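Local coordinates for tail spike protein (Acinetobacter phage vB_AbaP_AS12, PDB 6EU4) that probably recognises and degrades the capsular polysaccharide of its Acinetobacter baumannii host, as a trimeric tailspike built around parallel beta-helices, at residues 324-329 and 347-352; 318-323 and 341-346. All coordinates share one frame; numbering follows the deposited sequence.

Interaction 1 of 2, residues 324-329 and 347-352; sequences MVTCMN and ISNFNG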
# COMPACT_ATOMS: atom_id res chain seq x y z
N MSE A 324 -1.32 -6.55 3.30
CA MSE A 324 -2.60 -6.79 2.64
C MSE A 324 -3.24 -5.45 2.34
O MSE A 324 -3.58 -4.70 3.26
CB MSE A 324 -3.53 -7.64 3.52
CG MSE A 324 -2.94 -8.91 3.98
SE MSE A 324 -4.34 -9.93 4.89
CE MSE A 324 -3.18 -11.32 5.57
N VAL A 325 -3.40 -5.13 1.06
CA VAL A 325 -3.88 -3.83 0.61
C VAL A 325 -5.29 -4.02 0.05
O VAL A 325 -5.46 -4.64 -1.01
CB VAL A 325 -2.94 -3.21 -0.44
CG1 VAL A 325 -3.35 -1.78 -0.72
CG2 VAL A 325 -1.52 -3.27 0.04
N THR A 326 -6.27 -3.47 0.75
CA THR A 326 -7.69 -3.52 0.37
C THR A 326 -8.15 -4.94 0.03
O THR A 326 -8.84 -5.17 -0.97
CB THR A 326 -7.99 -2.56 -0.80
OG1 THR A 326 -6.91 -1.63 -1.00
CG2 THR A 326 -9.22 -1.72 -0.48
N CYS A 327 -7.79 -5.90 0.89
CA CYS A 327 -8.24 -7.28 0.76
C CYS A 327 -9.58 -7.49 1.46
O CYS A 327 -10.05 -6.64 2.23
CB CYS A 327 -7.17 -8.24 1.30
SG CYS A 327 -5.65 -8.21 0.23
N MSE A 328 -10.20 -8.63 1.17
CA MSE A 328 -11.54 -8.95 1.67
C MSE A 328 -11.67 -10.40 2.11
O MSE A 328 -10.89 -11.27 1.72
CB MSE A 328 -12.60 -8.67 0.60
CG MSE A 328 -12.62 -7.26 0.13
SE MSE A 328 -14.19 -6.91 -0.97
CE MSE A 328 -15.61 -7.21 0.34
N ASN A 329 -12.72 -10.64 2.88
CA ASN A 329 -13.23 -11.98 3.06
C ASN A 329 -14.74 -11.89 3.22
O ASN A 329 -15.28 -10.88 3.69
CB ASN A 329 -12.61 -12.69 4.28
CG ASN A 329 -13.33 -12.38 5.55
OD1 ASN A 329 -13.08 -11.36 6.20
ND2 ASN A 329 -14.27 -13.25 5.92
N ILE A 347 -2.38 -4.83 7.72
CA ILE A 347 -3.66 -5.07 7.06
C ILE A 347 -4.30 -3.70 6.85
O ILE A 347 -4.77 -3.08 7.82
CB ILE A 347 -4.56 -5.99 7.90
CG1 ILE A 347 -3.83 -7.31 8.22
CG2 ILE A 347 -5.84 -6.25 7.18
CD1 ILE A 347 -4.62 -8.28 9.03
N SER A 348 -4.31 -3.21 5.61
CA SER A 348 -4.72 -1.84 5.32
C SER A 348 -6.04 -1.85 4.55
O SER A 348 -6.14 -2.46 3.47
CB SER A 348 -3.64 -1.08 4.53
OG SER A 348 -3.59 -1.49 3.17
N ASN A 349 -7.05 -1.18 5.10
CA ASN A 349 -8.34 -1.01 4.44
C ASN A 349 -8.97 -2.36 4.07
O ASN A 349 -9.52 -2.53 2.99
CB ASN A 349 -8.18 -0.11 3.22
CG ASN A 349 -9.45 0.56 2.79
OD1 ASN A 349 -10.51 0.36 3.37
ND2 ASN A 349 -9.34 1.41 1.76
N PHE A 350 -8.92 -3.31 5.00
CA PHE A 350 -9.61 -4.58 4.84
C PHE A 350 -11.12 -4.36 4.83
O PHE A 350 -11.65 -3.37 5.35
CB PHE A 350 -9.23 -5.55 5.97
CG PHE A 350 -9.40 -7.00 5.61
CD1 PHE A 350 -8.41 -7.67 4.92
CD2 PHE A 350 -10.57 -7.69 5.95
CE1 PHE A 350 -8.55 -8.99 4.55
CE2 PHE A 350 -10.71 -9.03 5.59
CZ PHE A 350 -9.71 -9.68 4.89
N ASN A 351 -11.84 -5.30 4.21
CA ASN A 351 -13.29 -5.29 4.27
C ASN A 351 -13.70 -6.75 4.47
O ASN A 351 -13.71 -7.55 3.52
CB ASN A 351 -13.88 -4.64 3.02
CG ASN A 351 -15.39 -4.50 3.07
OD1 ASN A 351 -16.08 -5.21 3.80
ND2 ASN A 351 -15.92 -3.58 2.25
N GLY A 352 -13.95 -7.12 5.72
CA GLY A 352 -14.27 -8.49 6.09
C GLY A 352 -15.72 -8.60 6.54
O GLY A 352 -16.18 -7.80 7.36
O HOH W 1 -6.47 -5.24 3.48
O HOH W 2 -10.93 -4.19 1.35
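The Phe350 ring carries backbone of the neighbouring coil on one face: Cys327 O sits 3.3 Å above the ring plane near the CD1 atom of Phe350, and Met328 CA lies over the rim of the same face. In the plane of the ring, Asn329 OD1 meets the edge at Phe350 CE2, 3.4 Å away, with amide and ring planes only 28° apart. The selenium of Met324, present as selenomethionine, approaches obliquely, with SE 4.3 Å from Phe350 CE1, a Met-aromatic contact, and Cys327 CB touches that same CE1. CG of Phe350 lies anti to the backbone N (chi1 -155°), which puts the ring among Phe337, edge-to-face, and Phe388, whose plane is nearly parallel. This is a parallel beta-helix: equivalent positions of successive coils stack, here across a corner where Thr326 and Asn349 share positive phi. Ser348 N donates to Met324 O at 2.9 Å, nearly straight (171°), before the corner, and Asn351 N to Cys327 O after it. At the corner itself water 1 accepts from Cys327 N and donates to Ser348 O, while water 2 donates to Cys327 O and Asn349 O. Thr326 and Asn349 lie side by side; their polar ends bond to Thr295 and Asn321, respectively, of the second subunit. Asn329 OD1, buried and without a hydrogen-bond partner in the model, lies 3.1 Å from Gly352 CA.

Interaction 2 of 2, residues 318-323 and 341-346; sequences VYSNVT and EGSEVN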
# COMPACT_ATOMS: atom_id res chain seq x y z
N VAL A 318 3.44 -17.34 9.62
CA VAL A 318 4.51 -17.74 10.52
C VAL A 318 5.84 -17.27 9.93
O VAL A 318 6.15 -17.55 8.76
CB VAL A 318 4.49 -19.26 10.75
CG1 VAL A 318 5.66 -19.69 11.58
CG2 VAL A 318 3.16 -19.65 11.42
N TYR A 319 6.63 -16.58 10.75
CA TYR A 319 7.95 -16.05 10.37
C TYR A 319 7.94 -15.41 8.97
O TYR A 319 8.82 -15.66 8.14
CB TYR A 319 9.01 -17.13 10.48
CG TYR A 319 9.20 -17.60 11.91
CD1 TYR A 319 9.57 -16.71 12.91
CD2 TYR A 319 9.03 -18.93 12.25
CE1 TYR A 319 9.74 -17.13 14.23
CE2 TYR A 319 9.21 -19.37 13.55
CZ TYR A 319 9.55 -18.46 14.54
OH TYR A 319 9.73 -18.89 15.84
N SER A 320 6.99 -14.51 8.76
CA SER A 320 6.74 -13.88 7.47
C SER A 320 6.58 -12.38 7.66
O SER A 320 6.37 -11.91 8.78
CB SER A 320 5.47 -14.43 6.81
OG SER A 320 5.54 -15.84 6.65
N ASN A 321 6.65 -11.63 6.57
CA ASN A 321 6.20 -10.24 6.61
C ASN A 321 5.37 -9.96 5.37
O ASN A 321 5.82 -10.16 4.24
CB ASN A 321 7.38 -9.25 6.81
CG ASN A 321 8.25 -9.03 5.58
OD1 ASN A 321 9.00 -9.91 5.13
ND2 ASN A 321 8.23 -7.79 5.07
N VAL A 322 4.12 -9.54 5.60
CA VAL A 322 3.05 -9.52 4.62
C VAL A 322 2.30 -8.20 4.74
O VAL A 322 2.00 -7.76 5.85
CB VAL A 322 2.05 -10.68 4.83
CG1 VAL A 322 0.88 -10.60 3.85
CG2 VAL A 322 2.76 -12.05 4.75
N THR A 323 1.97 -7.61 3.60
CA THR A 323 1.09 -6.45 3.53
C THR A 323 -0.14 -6.83 2.74
O THR A 323 -0.02 -7.37 1.63
CB THR A 323 1.75 -5.25 2.84
OG1 THR A 323 2.93 -4.84 3.54
CG2 THR A 323 0.80 -4.06 2.81
N GLU A 341 2.68 -15.55 14.08
CA GLU A 341 3.75 -16.03 14.95
C GLU A 341 5.07 -15.59 14.33
O GLU A 341 5.38 -15.98 13.20
CB GLU A 341 3.69 -17.56 15.10
CG GLU A 341 4.81 -18.13 15.93
CD GLU A 341 4.77 -19.64 16.06
OE1 GLU A 341 3.75 -20.27 15.70
OE2 GLU A 341 5.81 -20.19 16.50
N GLY A 342 5.80 -14.74 15.03
CA GLY A 342 7.03 -14.20 14.48
C GLY A 342 6.87 -13.45 13.17
O GLY A 342 7.81 -13.44 12.36
N SER A 343 5.74 -12.78 12.96
CA SER A 343 5.43 -12.19 11.67
C SER A 343 5.05 -10.73 11.80
O SER A 343 4.49 -10.31 12.81
CB SER A 343 4.28 -12.94 10.98
OG SER A 343 4.70 -14.24 10.64
N GLU A 344 5.32 -9.97 10.73
CA GLU A 344 4.87 -8.59 10.58
C GLU A 344 3.77 -8.57 9.54
O GLU A 344 3.99 -8.98 8.39
CB GLU A 344 6.03 -7.68 10.16
CG GLU A 344 5.55 -6.23 9.87
CD GLU A 344 6.67 -5.20 9.78
OE1 GLU A 344 7.88 -5.53 9.88
OE2 GLU A 344 6.32 -4.03 9.58
N VAL A 345 2.57 -8.13 9.93
CA VAL A 345 1.43 -8.10 9.02
C VAL A 345 0.77 -6.73 9.12
O VAL A 345 0.32 -6.33 10.20
CB VAL A 345 0.43 -9.23 9.33
CG1 VAL A 345 -0.62 -9.33 8.23
CG2 VAL A 345 1.15 -10.58 9.49
N ASN A 346 0.73 -6.02 8.01
CA ASN A 346 0.03 -4.74 7.92
C ASN A 346 -1.22 -4.99 7.10
O ASN A 346 -1.12 -5.35 5.92
CB ASN A 346 0.89 -3.68 7.26
CG ASN A 346 0.23 -2.31 7.30
OD1 ASN A 346 -0.94 -2.17 7.68
ND2 ASN A 346 1.00 -1.29 6.99
O HOH W 3 7.47 -19.07 18.15
O HOH W 4 2.85 -2.23 4.56
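Ser343 shows how two stacked coils of the parallel beta-helix are joined where a strand follows a turn. Its CB lies 3.2 Å from Ser320 O, against the carbonyl that also accepts Glu344 N. From there OG, anti to its own carbonyl carbon (chi1 -67°), reaches across to accept Ser320 N at 3.0 Å, with an N-H...O angle of 155°. That hydroxyl thus stands in for a backbone acceptor at the turn. Tyr319 N is equally near to Ser343 OG, but its angle is poor; it donates instead to Glu341 O, almost along the C=O axis, at 2.8 Å. Beyond the turn the regular parallel ladder resumes, the short strands 321-323 and 344-346 running 4.7 Å apart and 3° from parallel, with Val322 N giving to Glu344 O and Asn346 N to Val322 O. Val322 and Val345 face Ile317, whereas Asn321 and Glu344 lie on the other face, CB to CB. Asn321 OD1 accepts from Gly293 N in its own chain, and the amide also bonds Asn349 of the third subunit, while Glu344 OE2 accepts from Gly386 N of that subunit. On the turn, Tyr319 CD1 lies 3.9 Å from Gly342 CA; a CB there would collide with that ring atom. Glu341 OE1 is bonded to Tyr339 OH, while water 3 joins Tyr319 OH to Glu341 OE2, donating to this OE2 over 2.6 Å.

How the interactions relate
From the N terminus the chain runs through 318-323 straight into 324-329, continues along strand 336-341, then passes through 341-346 into 347-352. Interaction 2 closes its loop at 341-346 and interaction 1 at 347-352, each spanning 17 intervening residues, so the two loops cross rather than nest. Both use the neighbouring strands 321-334 and 344-348, with centres about 15 Å apart. In both, each residue pairs with the one 23 positions later (Val318 with Glu341, Met324 with Ile347), so a single offset holds between these two coils. The join is direct: Met324 N probably hydrogen-bonds to Asn346 O at 2.9 Å. Together they link one turn, the shared strands and the following corner.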